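Local coordinates for protein oxidoreductase (Methanosarcina mazei, PDB 3KA7) that binds flavin-adenine dinucleotide and is probably an oxidoreductase of the flavin-containing amine oxidase family, at residues A[57-68]-A[407-417]. Residues are numbered along the deposited sequence; the frame is centred on the assembly and turned at random.
Sequences LPNGPGGPLACF and IEVEGVALGVM. With FAD (flavin-adenine dinucleotide), chain B.
E410 reaches from helix 408-417 into the loop 57-63 and the start of helix 64-68. Its chain bends about CB-CG (chi2 -65°), which turns the carboxylate toward this loop. OE1 accepts a nearly straight bond from L65 N at 3.0 Å, met almost along the C-O axis. OE2 takes N59 N at 2.8 Å on its anti side, with the donor 34° out of the carboxylate plane. A water lies 2.8 Å from OE2 and accepts a bond from A66 N. The buried carboxylate thus ties the turn L57-G60 to the first turn of the next helix, whose amide end may favour its negative charge. P58, part of the FAD pocket, slides past E410 and lays CG against I407 CG2 at 3.6 Å. P64 crosses E410 and packs its CG on L414 CD2.

This is the FAD-binding region of the amine oxidase-type fold. The flavin end of helix 408-417 carries V409, an FAD-binding residue. Helix 10-21, which carries the FAD-binding G11, touches L65, F68, V409 and V416.

Further along, the two helix axes cross at 51°. CG of selenomethionine M417 lies at the F68 ring edge, 3.6 Å from CD1. V416 CG1 meets the same ring at CE1 and CZ.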
loop_
_atom_site.group_PDB
_atom_site.type_symbol
_atom_site.label_atom_id
_atom_site.label_comp_id
_atom_site.label_asym_id
_atom_site.label_seq_id
_atom_site.Cartn_x
_atom_site.Cartn_y
_atom_site.Cartn_z
ATOM N N LEU A 57 -1.044 -0.911 -8.802
ATOM C CA LEU A 57 -0.397 -2.077 -8.192
ATOM C C LEU A 57 1.122 -1.918 -8.288
ATOM O O LEU A 57 1.651 -1.623 -9.366
ATOM C CB LEU A 57 -0.800 -3.371 -8.909
ATOM C CG LEU A 57 -2.290 -3.742 -8.942
ATOM C CD1 LEU A 57 -2.497 -5.120 -9.583
ATOM C CD2 LEU A 57 -2.892 -3.707 -7.562
ATOM N N PRO A 58 1.828 -2.107 -7.165
ATOM C CA PRO A 58 3.277 -1.912 -7.142
ATOM C C PRO A 58 4.029 -2.775 -8.168
ATOM O O PRO A 58 5.031 -2.320 -8.753
ATOM C CB PRO A 58 3.653 -2.311 -5.712
ATOM C CG PRO A 58 2.442 -1.946 -4.920
ATOM C CD PRO A 58 1.285 -2.349 -5.814
ATOM N N ASN A 59 3.565 -4.002 -8.385
ATOM C CA ASN A 59 4.207 -4.877 -9.367
ATOM C C ASN A 59 3.328 -5.157 -10.586
ATOM O O ASN A 59 3.562 -6.121 -11.329
ATOM C CB ASN A 59 4.660 -6.191 -8.725
ATOM C CG ASN A 59 5.742 -6.005 -7.676
ATOM O OD1 ASN A 59 5.528 -6.295 -6.503
ATOM N ND2 ASN A 59 6.928 -5.562 -8.097
ATOM N N GLY A 60 2.307 -4.325 -10.775
ATOM C CA GLY A 60 1.497 -4.349 -11.998
ATOM C C GLY A 60 0.921 -5.717 -12.300
ATOM O O GLY A 60 0.425 -6.397 -11.399
ATOM N N PRO A 61 0.985 -6.134 -13.577
ATOM C CA PRO A 61 0.410 -7.410 -13.978
ATOM C C PRO A 61 1.265 -8.612 -13.612
ATOM O O PRO A 61 0.838 -9.739 -13.838
ATOM C CB PRO A 61 0.327 -7.288 -15.505
ATOM C CG PRO A 61 1.442 -6.395 -15.859
ATOM C CD PRO A 61 1.480 -5.366 -14.739
ATOM N N GLY A 62 2.455 -8.389 -13.059
ATOM C CA GLY A 62 3.378 -9.499 -12.807
ATOM C C GLY A 62 3.557 -9.952 -11.366
ATOM O O GLY A 62 4.266 -10.929 -11.104
ATOM N N GLY A 63 2.932 -9.259 -10.419
ATOM C CA GLY A 63 3.266 -9.477 -9.007
ATOM C C GLY A 63 2.325 -10.412 -8.278
ATOM O O GLY A 63 1.428 -10.982 -8.886
ATOM N N PRO A 64 2.523 -10.566 -6.958
ATOM C CA PRO A 64 1.725 -11.491 -6.152
ATOM C C PRO A 64 0.222 -11.237 -6.233
ATOM O O PRO A 64 -0.547 -12.195 -6.217
ATOM C CB PRO A 64 2.218 -11.235 -4.731
ATOM C CG PRO A 64 3.640 -10.781 -4.913
ATOM C CD PRO A 64 3.605 -9.943 -6.174
ATOM N N LEU A 65 -0.201 -9.977 -6.309
ATOM C CA LEU A 65 -1.640 -9.694 -6.394
ATOM C C LEU A 65 -2.204 -10.158 -7.736
ATOM O O LEU A 65 -3.221 -10.863 -7.788
ATOM C CB LEU A 65 -1.944 -8.217 -6.158
ATOM C CG LEU A 65 -3.444 -7.892 -6.173
ATOM C CD1 LEU A 65 -4.159 -8.694 -5.096
ATOM C CD2 LEU A 65 -3.680 -6.431 -5.950
ATOM N N ALA A 66 -1.529 -9.781 -8.820
ATOM C CA ALA A 66 -1.968 -10.181 -10.150
ATOM C C ALA A 66 -1.997 -11.693 -10.240
ATOM O O ALA A 66 -2.914 -12.276 -10.834
ATOM C CB ALA A 66 -1.056 -9.593 -11.233
ATOM N N CYS A 67 -1.001 -12.338 -9.641
ATOM C CA CYS A 67 -0.948 -13.797 -9.645
ATOM C C CYS A 67 -2.102 -14.416 -8.856
ATOM O O CYS A 67 -2.737 -15.374 -9.307
ATOM C CB CYS A 67 0.382 -14.271 -9.082
ATOM S SG CYS A 67 1.755 -13.817 -10.147
ATOM N N PHE A 68 -2.371 -13.871 -7.671
ATOM C CA PHE A 68 -3.520 -14.320 -6.870
ATOM C C PHE A 68 -4.816 -14.249 -7.679
ATOM O O PHE A 68 -5.626 -15.190 -7.678
ATOM C CB PHE A 68 -3.652 -13.444 -5.618
ATOM C CG PHE A 68 -4.357 -14.121 -4.460
ATOM C CD1 PHE A 68 -3.656 -14.473 -3.308
ATOM C CD2 PHE A 68 -5.725 -14.384 -4.513
ATOM C CE1 PHE A 68 -4.308 -15.075 -2.228
ATOM C CE2 PHE A 68 -6.376 -14.991 -3.440
ATOM C CZ PHE A 68 -5.659 -15.341 -2.295
ATOM N N ILE A 407 5.714 -4.607 -1.535
ATOM C CA ILE A 407 5.261 -3.223 -1.390
ATOM C C ILE A 407 3.734 -3.234 -1.280
ATOM O O ILE A 407 3.062 -3.809 -2.141
ATOM C CB ILE A 407 5.640 -2.388 -2.634
ATOM C CG1 ILE A 407 7.156 -2.269 -2.785
ATOM C CG2 ILE A 407 5.034 -1.000 -2.567
ATOM C CD1 ILE A 407 7.583 -1.486 -4.042
ATOM N N GLU A 408 3.190 -2.637 -0.219
ATOM C CA GLU A 408 1.751 -2.346 -0.155
ATOM C C GLU A 408 0.871 -3.570 -0.446
ATOM O O GLU A 408 1.017 -4.594 0.213
ATOM C CB GLU A 408 1.401 -1.180 -1.089
ATOM C CG GLU A 408 2.226 0.109 -0.872
ATOM C CD GLU A 408 1.885 0.840 0.422
ATOM O OE1 GLU A 408 0.868 0.500 1.073
ATOM O OE2 GLU A 408 2.632 1.775 0.786
ATOM N N VAL A 409 -0.026 -3.492 -1.431
ATOM C CA VAL A 409 -0.925 -4.648 -1.665
ATOM C C VAL A 409 -0.243 -5.937 -2.137
ATOM O O VAL A 409 -0.809 -7.019 -2.006
ATOM C CB VAL A 409 -2.158 -4.323 -2.548
ATOM C CG1 VAL A 409 -2.967 -3.182 -1.918
ATOM C CG2 VAL A 409 -1.746 -3.988 -3.976
ATOM N N GLU A 410 0.970 -5.831 -2.671
ATOM C CA GLU A 410 1.727 -7.035 -3.002
ATOM C C GLU A 410 2.060 -7.768 -1.693
ATOM O O GLU A 410 1.952 -8.998 -1.596
ATOM C CB GLU A 410 2.995 -6.692 -3.798
ATOM C CG GLU A 410 2.778 -5.786 -5.013
ATOM C CD GLU A 410 1.937 -6.405 -6.126
ATOM O OE1 GLU A 410 1.532 -7.589 -6.012
ATOM O OE2 GLU A 410 1.690 -5.694 -7.127
ATOM N N GLY A 411 2.432 -7.000 -0.672
ATOM C CA GLY A 411 2.623 -7.570 0.654
ATOM C C GLY A 411 1.341 -8.135 1.228
ATOM O O GLY A 411 1.353 -9.172 1.878
ATOM N N VAL A 412 0.221 -7.447 1.011
ATOM C CA VAL A 412 -1.054 -7.964 1.487
ATOM C C VAL A 412 -1.314 -9.323 0.845
ATOM O O VAL A 412 -1.664 -10.287 1.528
ATOM C CB VAL A 412 -2.218 -7.012 1.154
ATOM C CG1 VAL A 412 -3.563 -7.695 1.448
ATOM C CG2 VAL A 412 -2.079 -5.725 1.945
ATOM N N ALA A 413 -1.110 -9.406 -0.470
ATOM C CA ALA A 413 -1.320 -10.673 -1.192
ATOM C C ALA A 413 -0.422 -11.804 -0.661
ATOM O O ALA A 413 -0.893 -12.921 -0.416
ATOM C CB ALA A 413 -1.097 -10.458 -2.686
ATOM N N LEU A 414 0.866 -11.511 -0.478
ATOM C CA LEU A 414 1.808 -12.509 0.043
ATOM C C LEU A 414 1.340 -13.050 1.382
ATOM O O LEU A 414 1.392 -14.251 1.628
ATOM C CB LEU A 414 3.216 -11.922 0.162
ATOM C CG LEU A 414 3.931 -11.673 -1.164
ATOM C CD1 LEU A 414 5.180 -10.806 -0.971
ATOM C CD2 LEU A 414 4.282 -12.994 -1.840
ATOM N N GLY A 415 0.873 -12.157 2.249
ATOM C CA GLY A 415 0.341 -12.576 3.547
ATOM C C GLY A 415 -0.868 -13.497 3.429
ATOM O O GLY A 415 -0.947 -14.512 4.117
ATOM N N VAL A 416 -1.819 -13.155 2.564
ATOM C CA VAL A 416 -2.996 -14.001 2.387
ATOM C C VAL A 416 -2.557 -15.374 1.877
ATOM O O VAL A 416 -3.031 -16.395 2.362
ATOM C CB VAL A 416 -4.034 -13.378 1.416
ATOM C CG1 VAL A 416 -5.179 -14.348 1.149
ATOM C CG2 VAL A 416 -4.573 -12.060 1.980
HETATM N N MSE A 417 -1.622 -15.390 0.926
HETATM C CA MSE A 417 -1.113 -16.661 0.392
HETATM C C MSE A 417 -0.525 -17.516 1.512
HETATM O O MSE A 417 -0.720 -18.731 1.551
HETATM C CB MSE A 417 -0.052 -16.412 -0.679
HETATM C CG MSE A 417 -0.587 -15.808 -1.968
HETATM SE SE MSE A 417 0.897 -15.345 -3.147
HETATM C CE MSE A 417 -0.056 -15.253 -4.852
HETATM P PA FAD B . -8.594 -2.618 4.825
HETATM O O1A FAD B . -7.980 -2.095 6.096
HETATM O O2A FAD B . -8.584 -1.687 3.636
HETATM O O5B FAD B . -10.108 -3.063 5.118
HETATM C C5B FAD B . -10.500 -3.415 6.439
HETATM C C4B FAD B . -12.026 -3.514 6.367
HETATM O O4B FAD B . -12.572 -3.958 7.593
HETATM C C3B FAD B . -12.647 -2.149 6.056
HETATM O O3B FAD B . -13.479 -2.235 4.910
HETATM C C2B FAD B . -13.455 -1.823 7.315
HETATM O O2B FAD B . -14.628 -1.078 7.045
HETATM C C1B FAD B . -13.749 -3.207 7.881
HETATM N N9A FAD B . -13.954 -3.255 9.334
HETATM C C8A FAD B . -13.257 -2.618 10.341
HETATM N N7A FAD B . -13.774 -3.026 11.536
HETATM C C5A FAD B . -14.780 -3.906 11.279
HETATM C C6A FAD B . -15.654 -4.603 12.099
HETATM N N6A FAD B . -15.506 -4.564 13.420
HETATM N N1A FAD B . -16.591 -5.438 11.526
HETATM C C2A FAD B . -16.679 -5.579 10.156
HETATM N N3A FAD B . -15.814 -4.880 9.340
HETATM C C4A FAD B . -14.893 -4.059 9.908
HETATM N N1 FAD B . -1.450 0.190 -1.957
HETATM C C2 FAD B . -1.000 -0.163 -3.217
HETATM O O2 FAD B . -0.742 -1.348 -3.470
HETATM N N3 FAD B . -0.817 0.824 -4.174
HETATM C C4 FAD B . -1.078 2.152 -3.881
HETATM O O4 FAD B . -0.918 3.033 -4.726
HETATM C C4X FAD B . -1.524 2.508 -2.617
HETATM N N5 FAD B . -1.768 3.839 -2.311
HETATM C C5X FAD B . -2.227 4.174 -1.048
HETATM C C6 FAD B . -2.494 5.506 -0.731
HETATM C C7 FAD B . -2.974 5.844 0.529
HETATM C C7M FAD B . -3.249 7.293 0.845
HETATM C C8 FAD B . -3.178 4.841 1.467
HETATM C C8M FAD B . -3.688 5.166 2.842
HETATM C C9 FAD B . -2.903 3.511 1.159
HETATM C C9A FAD B . -2.433 3.173 -0.106
HETATM N N10 FAD B . -2.158 1.848 -0.417
HETATM C C10 FAD B . -1.713 1.512 -1.666
HETATM C "C1'" FAD B . -2.279 0.767 0.606
HETATM C "C2'" FAD B . -3.611 0.035 0.397
HETATM O "O2'" FAD B . -4.653 0.990 0.215
HETATM C "C3'" FAD B . -3.891 -0.842 1.614
HETATM O "O3'" FAD B . -2.714 -1.568 1.948
HETATM C "C4'" FAD B . -5.023 -1.852 1.448
HETATM O "O4'" FAD B . -6.188 -1.264 0.907
HETATM C "C5'" FAD B . -5.355 -2.369 2.844
HETATM O "O5'" FAD B . -6.171 -3.504 2.686
HETATM P P FAD B . -6.492 -4.436 3.931
HETATM O O1P FAD B . -6.572 -5.867 3.457
HETATM O O2P FAD B . -5.540 -4.198 5.086
HETATM O O3P FAD B . -7.975 -4.049 4.419
HETATM O O HOH W 1 6.726 -5.523 -3.970
HETATM O O HOH W 2 0.618 -7.582 -8.939
#